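Local coordinates for protein cellulase (Bacteroides salanitronis, PDB 6WQY) that probably cleaves beta-1,4-glucan chains internally as a broad-specificity GH5 endoglucanase, this chain being the barrel-shaped catalytic part of a longer protein, at residues E174-D177 with G178-W182; N227-L230 with T231-F235; R315-D318 with L319-S322. All blocks are in the same frame, centred on the assembly; numbering follows the deposited sequence. Where two conformers were deposited one is given.

Contact 1 (E174-D177 with G178-W182); sequences EIHD and GSWGW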
loop_
_atom_site.group_PDB
_atom_site.type_symbol
_atom_site.label_atom_id
_atom_site.label_comp_id
_atom_site.label_asym_id
_atom_site.label_seq_id
_atom_site.Cartn_x
_atom_site.Cartn_y
_atom_site.Cartn_z
ATOM N N GLU A 174 -1.547 -1.542 8.223
ATOM C CA GLU A 174 -0.590 -1.003 9.189
ATOM C C GLU A 174 -0.939 -1.565 10.555
ATOM O O GLU A 174 -1.871 -1.106 11.213
ATOM C CB GLU A 174 -0.644 0.524 9.207
ATOM C CG GLU A 174 -0.123 1.150 7.945
ATOM C CD GLU A 174 -0.123 2.664 7.942
ATOM O OE1 GLU A 174 -0.779 3.282 8.823
ATOM O OE2 GLU A 174 0.557 3.277 7.072
ATOM N N ILE A 175 -0.206 -2.579 10.970
ATOM C CA ILE A 175 -0.502 -3.309 12.196
ATOM C C ILE A 175 0.383 -2.782 13.322
ATOM O O ILE A 175 1.621 -2.793 13.231
ATOM C CB ILE A 175 -0.300 -4.814 11.978
ATOM C CG1 ILE A 175 -1.246 -5.329 10.872
ATOM C CG2 ILE A 175 -0.483 -5.574 13.285
ATOM C CD1 ILE A 175 -2.730 -5.072 11.100
ATOM N N HIS A 176 -0.267 -2.316 14.389
ATOM C CA HIS A 176 0.416 -1.873 15.594
ATOM C C HIS A 176 -0.571 -1.953 16.754
ATOM O O HIS A 176 -1.798 -1.997 16.558
ATOM C CB HIS A 176 0.977 -0.451 15.459
ATOM C CG HIS A 176 -0.073 0.587 15.313
ATOM N ND1 HIS A 176 -0.506 1.358 16.367
ATOM C CD2 HIS A 176 -0.800 0.961 14.234
ATOM C CE1 HIS A 176 -1.451 2.172 15.939
ATOM N NE2 HIS A 176 -1.648 1.957 14.644
ATOM N N ASP A 177 -0.026 -1.936 17.967
ATOM C CA ASP A 177 -0.837 -2.176 19.154
ATOM C C ASP A 177 -1.555 -0.951 19.682
ATOM O O ASP A 177 -2.178 -1.041 20.746
ATOM C CB ASP A 177 0.020 -2.814 20.260
ATOM C CG ASP A 177 1.070 -1.890 20.859
ATOM O OD1 ASP A 177 1.156 -0.699 20.494
ATOM O OD2 ASP A 177 1.775 -2.385 21.751
ATOM N N GLY A 178 -1.520 0.158 18.941
ATOM C CA GLY A 178 -2.068 1.432 19.365
ATOM C C GLY A 178 -1.013 2.517 19.457
ATOM O O GLY A 178 -1.316 3.698 19.252
ATOM N N SER A 179 0.239 2.129 19.735
ATOM C CA SER A 179 1.318 3.079 19.932
ATOM C C SER A 179 2.193 3.287 18.712
ATOM O O SER A 179 3.273 3.883 18.835
ATOM C CB SER A 179 2.169 2.652 21.124
ATOM O OG SER A 179 1.448 2.814 22.331
ATOM N N TRP A 180 1.761 2.825 17.542
ATOM C CA TRP A 180 2.363 3.253 16.279
ATOM C C TRP A 180 3.841 2.888 16.178
ATOM O O TRP A 180 4.622 3.590 15.531
ATOM C CB TRP A 180 2.099 4.733 16.019
ATOM C CG TRP A 180 0.691 5.011 15.602
ATOM C CD1 TRP A 180 -0.369 5.341 16.398
ATOM C CD2 TRP A 180 0.195 4.956 14.277
ATOM N NE1 TRP A 180 -1.492 5.506 15.639
ATOM C CE2 TRP A 180 -1.170 5.281 14.326
ATOM C CE3 TRP A 180 0.780 4.686 13.047
ATOM C CZ2 TRP A 180 -1.961 5.334 13.183
ATOM C CZ3 TRP A 180 -0.006 4.748 11.911
ATOM C CH2 TRP A 180 -1.351 5.065 11.990
ATOM N N GLY A 181 4.225 1.768 16.770
ATOM C CA GLY A 181 5.590 1.288 16.729
ATOM C C GLY A 181 6.402 1.563 17.969
ATOM O O GLY A 181 7.523 1.049 18.083
ATOM N N TRP A 182 5.866 2.337 18.901
ATOM C CA TRP A 182 6.566 2.727 20.118
ATOM C C TRP A 182 5.744 2.283 21.315
ATOM O O TRP A 182 5.505 3.060 22.248
ATOM C CB TRP A 182 6.807 4.236 20.108
ATOM C CG TRP A 182 7.662 4.593 18.955
ATOM C CD1 TRP A 182 7.252 5.024 17.730
ATOM C CD2 TRP A 182 9.082 4.487 18.893
ATOM N NE1 TRP A 182 8.341 5.216 16.910
ATOM C CE2 TRP A 182 9.476 4.887 17.602
ATOM C CE3 TRP A 182 10.063 4.097 19.808
ATOM C CZ2 TRP A 182 10.810 4.922 17.208
ATOM C CZ3 TRP A 182 11.385 4.130 19.416
ATOM C CH2 TRP A 182 11.747 4.538 18.127
HETATM O O HOH W 1 3.196 0.049 18.767
HETATM O O HOH W 2 0.094 0.659 22.869
#
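His-176 lies against Trp-180, four residues further along the same loop, its CB and CG near the backbone and its outer ring atoms over the indole. CB sits 4.0 Å from Trp-180 CA, where the chain doubles back. From there CG is held between the backbone N and the carbonyl carbon (chi1 65°), which folds the imidazole over its own loop instead of away from it. ND1 faces a run of backbone amides, with Trp-180 N at 2.9 Å and Gly-178 N beside it. CE1 then reaches the pyrrole side of the indole, 3.3 Å from Trp-180 NE1, while NE2 hangs over the indole centre and makes a weak hydrogen bond to Asn-125 OD1. The two rings overlap obliquely, their planes 32° apart. Without the imidazole, as with an alanine here, this face of the Trp-180 indole would probably lose its cover and Asn-125 OD1 that weak donor. The loop follows strand 167-170, at the rim of the (beta/alpha)8 barrel where glycosidases of this fold carry their active sites. A type I' turn from Ser-179 to Trp-182, closed by Trp-182 N on Ser-179 O, reverses it; Gly-181 has backbone angles that would push a CB against the preceding carbonyl, as does Gly-178 just ahead of the turn. Before the turn, Asp-177 OD1 accepts from Ser-179 N at 3.1 Å in an Asx turn, and a water donating to the same oxygen accepts from Gly-181 N. OD2 of Asp-177 is taken by Gln-192 and Asp-184 N. At the far end of the indole, Glu-174 OE1 comes to the ring edge, 3.5 Å from Trp-180 CZ3, its carboxylate turned 84° to the indole plane, while OE2 is hydrogen-bonded to His-251 ND1.

Contact 2 (N227-L230 with T231-F235); sequences NIDL and TVENF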
loop_
_atom_site.group_PDB
_atom_site.type_symbol
_atom_site.label_atom_id
_atom_site.label_comp_id
_atom_site.label_asym_id
_atom_site.label_seq_id
_atom_site.Cartn_x
_atom_site.Cartn_y
_atom_site.Cartn_z
ATOM N N ASN A 227 6.729 -0.027 8.932
ATOM C CA ASN A 227 7.915 0.782 9.189
ATOM C C ASN A 227 9.160 0.078 8.663
ATOM O O ASN A 227 9.381 -1.096 8.949
ATOM C CB ASN A 227 8.042 0.998 10.693
ATOM C CG ASN A 227 9.279 1.768 11.051
ATOM O OD1 ASN A 227 10.325 1.192 11.382
ATOM N ND2 ASN A 227 9.197 3.081 10.970
ATOM N N ILE A 228 9.979 0.788 7.886
ATOM C CA ILE A 228 11.146 0.138 7.285
ATOM C C ILE A 228 12.053 -0.502 8.338
ATOM O O ILE A 228 12.481 -1.656 8.186
ATOM C CB ILE A 228 11.909 1.102 6.359
ATOM C CG1 ILE A 228 11.130 1.268 5.047
ATOM C CG2 ILE A 228 13.330 0.594 6.099
ATOM C CD1 ILE A 228 11.679 2.314 4.109
ATOM N N ASP A 229 12.380 0.220 9.409
ATOM C CA ASP A 229 13.314 -0.338 10.383
ATOM C C ASP A 229 12.734 -1.568 11.071
ATOM O O ASP A 229 13.420 -2.588 11.240
ATOM C CB ASP A 229 13.725 0.723 11.396
ATOM C CG ASP A 229 14.715 1.690 10.814
ATOM O OD1 ASP A 229 15.855 1.264 10.534
ATOM O OD2 ASP A 229 14.328 2.856 10.585
ATOM N N LEU A 230 11.482 -1.494 11.510
ATOM C CA LEU A 230 10.897 -2.644 12.191
ATOM C C LEU A 230 10.702 -3.825 11.253
ATOM O O LEU A 230 10.687 -4.980 11.704
ATOM C CB LEU A 230 9.589 -2.280 12.879
ATOM C CG LEU A 230 9.713 -1.230 13.978
ATOM C CD1 LEU A 230 8.349 -0.985 14.614
ATOM C CD2 LEU A 230 10.709 -1.650 15.046
ATOM N N THR A 231 10.531 -3.549 9.960
ATOM C CA THR A 231 10.408 -4.603 8.956
ATOM C C THR A 231 11.757 -5.285 8.729
ATOM O O THR A 231 11.879 -6.513 8.849
ATOM C CB THR A 231 9.848 -4.015 7.657
ATOM O OG1 THR A 231 8.551 -3.462 7.916
ATOM C CG2 THR A 231 9.701 -5.070 6.567
ATOM N N VAL A 232 12.806 -4.519 8.425
ATOM C CA VAL A 232 14.086 -5.184 8.186
ATOM C C VAL A 232 14.559 -5.933 9.429
ATOM O O VAL A 232 15.222 -6.973 9.318
ATOM C CB VAL A 232 15.169 -4.233 7.634
ATOM C CG1 VAL A 232 14.682 -3.544 6.362
ATOM C CG2 VAL A 232 15.605 -3.228 8.677
ATOM N N GLU A 233 14.245 -5.430 10.626
ATOM C CA GLU A 233 14.721 -6.078 11.842
ATOM C C GLU A 233 13.909 -7.307 12.229
ATOM O O GLU A 233 14.479 -8.255 12.790
ATOM C CB GLU A 233 14.716 -5.067 12.995
ATOM C CG GLU A 233 15.692 -3.906 12.774
ATOM C CD GLU A 233 15.394 -2.669 13.611
ATOM O OE1 GLU A 233 14.438 -2.686 14.414
ATOM O OE2 GLU A 233 16.129 -1.667 13.452
ATOM N N ASN A 234 12.612 -7.334 11.962
ATOM C CA ASN A 234 11.741 -8.337 12.563
ATOM C C ASN A 234 10.876 -9.120 11.594
ATOM O O ASN A 234 10.327 -10.160 11.997
ATOM C CB ASN A 234 10.836 -7.712 13.637
ATOM C CG ASN A 234 11.620 -6.912 14.644
ATOM O OD1 ASN A 234 11.586 -5.664 14.637
ATOM N ND2 ASN A 234 12.329 -7.591 15.488
ATOM N N PHE A 235 10.696 -8.675 10.358
ATOM C CA PHE A 235 9.875 -9.407 9.398
ATOM C C PHE A 235 10.528 -10.739 9.052
ATOM O O PHE A 235 11.746 -10.824 8.882
ATOM C CB PHE A 235 9.716 -8.546 8.138
ATOM C CG PHE A 235 9.037 -9.236 6.988
ATOM C CD1 PHE A 235 9.777 -9.971 6.095
ATOM C CD2 PHE A 235 7.674 -9.092 6.760
ATOM C CE1 PHE A 235 9.183 -10.598 5.019
ATOM C CE2 PHE A 235 7.072 -9.704 5.683
ATOM C CZ PHE A 235 7.824 -10.466 4.812
HETATM O O HOH W 3 17.141 -1.070 10.958
#
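Thr-231 grips the carbonyl of Asn-227 twice, through its backbone amide and through its hydroxyl. The amide, with Thr-231 N 2.9 Å from Asn-227 O, approaches almost in line with the carbonyl bond; the hydroxyl donates from above the carbonyl plane, with OG1 2.7 Å from the same oxygen. OG1 stands beside its own backbone N, opposite the carbonyl carbon (chi1 -61°), and this turns the hydroxyl back toward the preceding turn. Both bonds fall at the start of helix 228-234, where Asn-227 is the N-cap. Its side chain completes the cap: OD1 receives Leu-230 N at 2.9 Å, in the amide plane and on a lone pair, so a first-turn N-H is satisfied. The next bond in the main-chain series runs from Val-232 N to Ile-228 O, nearly straight (177°), and Glu-233 N to Asp-229 O follows. The extended chain of Glu-233 lies back along that turn, and its CG comes 3.0 Å from Asp-229 O. Two acids therefore approach each other on this side of the helix. Asp-229 is modelled in two conformers; in one of them a water donates to both Asp-229 OD1 and Glu-233 OE2, which would probably ease their repulsion, and Lys-293 forms a salt bridge with OD1. This short helix follows barrel strand 219-222 in a beta-alpha-beta unit and precedes strand 246-251, on which Thr-231 and Phe-235 pack; Ile-228 and Val-232 meet helix 284-299, while Leu-230 touches Tyr-193 of helix 191-209.

Contact 3 (R315-D318 with L319-S322); sequences RADD and LSES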
loop_
_atom_site.group_PDB
_atom_site.type_symbol
_atom_site.label_atom_id
_atom_site.label_comp_id
_atom_site.label_asym_id
_atom_site.label_seq_id
_atom_site.Cartn_x
_atom_site.Cartn_y
_atom_site.Cartn_z
ATOM N N ARG A 315 1.059 22.367 -1.899
ATOM C CA ARG A 315 1.174 23.723 -1.379
ATOM C C ARG A 315 0.704 24.707 -2.447
ATOM O O ARG A 315 1.122 24.619 -3.605
ATOM C CB ARG A 315 2.615 24.049 -0.977
ATOM C CG ARG A 315 2.968 23.650 0.459
ATOM C CD ARG A 315 3.133 22.154 0.683
ATOM N NE ARG A 315 3.685 21.936 2.016
ATOM C CZ ARG A 315 4.058 20.757 2.501
ATOM N NH1 ARG A 315 3.907 19.645 1.786
ATOM N NH2 ARG A 315 4.566 20.691 3.725
ATOM N N ALA A 316 -0.163 25.641 -2.058
ATOM C CA ALA A 316 -0.653 26.633 -3.006
ATOM C C ALA A 316 0.405 27.674 -3.350
ATOM O O ALA A 316 0.336 28.278 -4.426
ATOM C CB ALA A 316 -1.902 27.321 -2.443
ATOM N N ASP A 317 1.383 27.873 -2.470
ATOM C CA ASP A 317 2.463 28.820 -2.706
ATOM C C ASP A 317 3.467 28.258 -3.710
ATOM O O ASP A 317 3.934 27.125 -3.566
ATOM C CB ASP A 317 3.156 29.084 -1.368
ATOM C CG ASP A 317 4.353 29.998 -1.494
ATOM O OD1 ASP A 317 4.152 31.220 -1.648
ATOM O OD2 ASP A 317 5.493 29.497 -1.430
ATOM N N ASP A 318 3.831 29.075 -4.707
ATOM C CA ASP A 318 4.708 28.629 -5.787
ATOM C C ASP A 318 6.046 28.118 -5.256
ATOM O O ASP A 318 6.544 27.071 -5.684
ATOM C CB ASP A 318 4.973 29.794 -6.750
ATOM C CG ASP A 318 4.032 29.812 -7.942
ATOM O OD1 ASP A 318 3.311 28.818 -8.164
ATOM O OD2 ASP A 318 4.021 30.833 -8.666
ATOM N N LEU A 319 6.677 28.874 -4.362
ATOM C CA LEU A 319 7.996 28.482 -3.880
ATOM C C LEU A 319 7.921 27.176 -3.109
ATOM O O LEU A 319 8.723 26.261 -3.329
ATOM C CB LEU A 319 8.565 29.591 -3.001
ATOM C CG LEU A 319 9.904 29.273 -2.347
ATOM C CD1 LEU A 319 10.969 28.964 -3.391
ATOM C CD2 LEU A 319 10.330 30.441 -1.479
ATOM N N SER A 320 6.963 27.074 -2.191
ATOM C CA SER A 320 6.812 25.843 -1.421
ATOM C C SER A 320 6.516 24.649 -2.325
ATOM O O SER A 320 7.037 23.547 -2.099
ATOM C CB SER A 320 5.701 26.019 -0.387
ATOM O OG SER A 320 5.985 27.108 0.478
ATOM N N GLU A 321 5.679 24.841 -3.356
ATOM C CA GLU A 321 5.319 23.716 -4.218
ATOM C C GLU A 321 6.540 23.163 -4.949
ATOM O O GLU A 321 6.615 21.960 -5.216
ATOM C CB GLU A 321 4.207 24.129 -5.181
ATOM C CG GLU A 321 3.603 22.979 -5.986
ATOM C CD GLU A 321 2.787 21.987 -5.162
ATOM O OE1 GLU A 321 2.874 21.974 -3.911
ATOM O OE2 GLU A 321 2.059 21.169 -5.783
ATOM N N SER A 322 7.505 24.023 -5.286
ATOM C CA SER A 322 8.731 23.543 -5.909
ATOM C C SER A 322 9.384 22.462 -5.056
ATOM O O SER A 322 9.847 21.442 -5.574
ATOM C CB SER A 322 9.710 24.703 -6.101
ATOM O OG SER A 322 9.093 25.793 -6.759
#
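Asp-317 OD2 faces both the amide and the hydroxyl of Ser-320, three residues ahead. Ser-320 N donates to it at 2.9 Å, on the anti side of the carboxylate and somewhat out of its plane. Ser-320 OG lies 3.1 Å from the same oxygen, though its proton has a second acceptor within reach. This is an N-cap: Asp-317 stands just before helix 318-337, the helix that follows barrel strand 305-310, and its CG points away from the backbone N (chi1 177°), which carries the carboxylate forward over the first turn. The negative charge at this end of the helix is likely to be favoured by the helix dipole. The main chain adds Glu-321 N to Asp-317 O, the opening bond of the helix, and Ser-322 N to Asp-318 O follows it.

A second carboxylate ties the incoming loop to the same turn. Glu-321 bends at chi2 (69°), bringing OE1 back to Arg-315 N at 2.7 Å; the amide meets this oxygen from above the carboxylate plane. OE2 of Glu-321 is engaged by Arg-324 in a salt bridge and by His-314 and Asn-370 in hydrogen bonds, so both oxygens have donors and the group is held against rotation. Glu-321 thus holds the backbone of Arg-315, while the guanidinium runs off in another direction: NH2 reaches the carbonyls of Tyr-266 and Tyr-258, and NH1 that of Val-313. Only the root of the arginine side chain lies on the helix, where it passes beside Ser-320: Arg-315 CB and CG each come within 3.7 Å of Ser-320 CB.

Overall arrangement
All three contacts belong to one (beta/alpha)8 barrel and come in series along the chain: contact 1 in the loop after strand 167-170, contact 2 on the helix after strand 219-222, contact 3 where the loop from strand 305-310 enters helix 318-337. Contacts 1 and 2 are neighbours, their centres 13 Å apart, and touch where Gly-181 O packs on Leu-230 CD1 at 4.1 Å; helix 191-209 borders both. Contact 3 stands apart, its centre 33 Å from that of contact 1 and 34 Å from that of contact 2. Segments that follow the fourth, fifth and seventh barrel strands are therefore each fixed locally, the latter two by N-caps, with the first two side by side and the third far off.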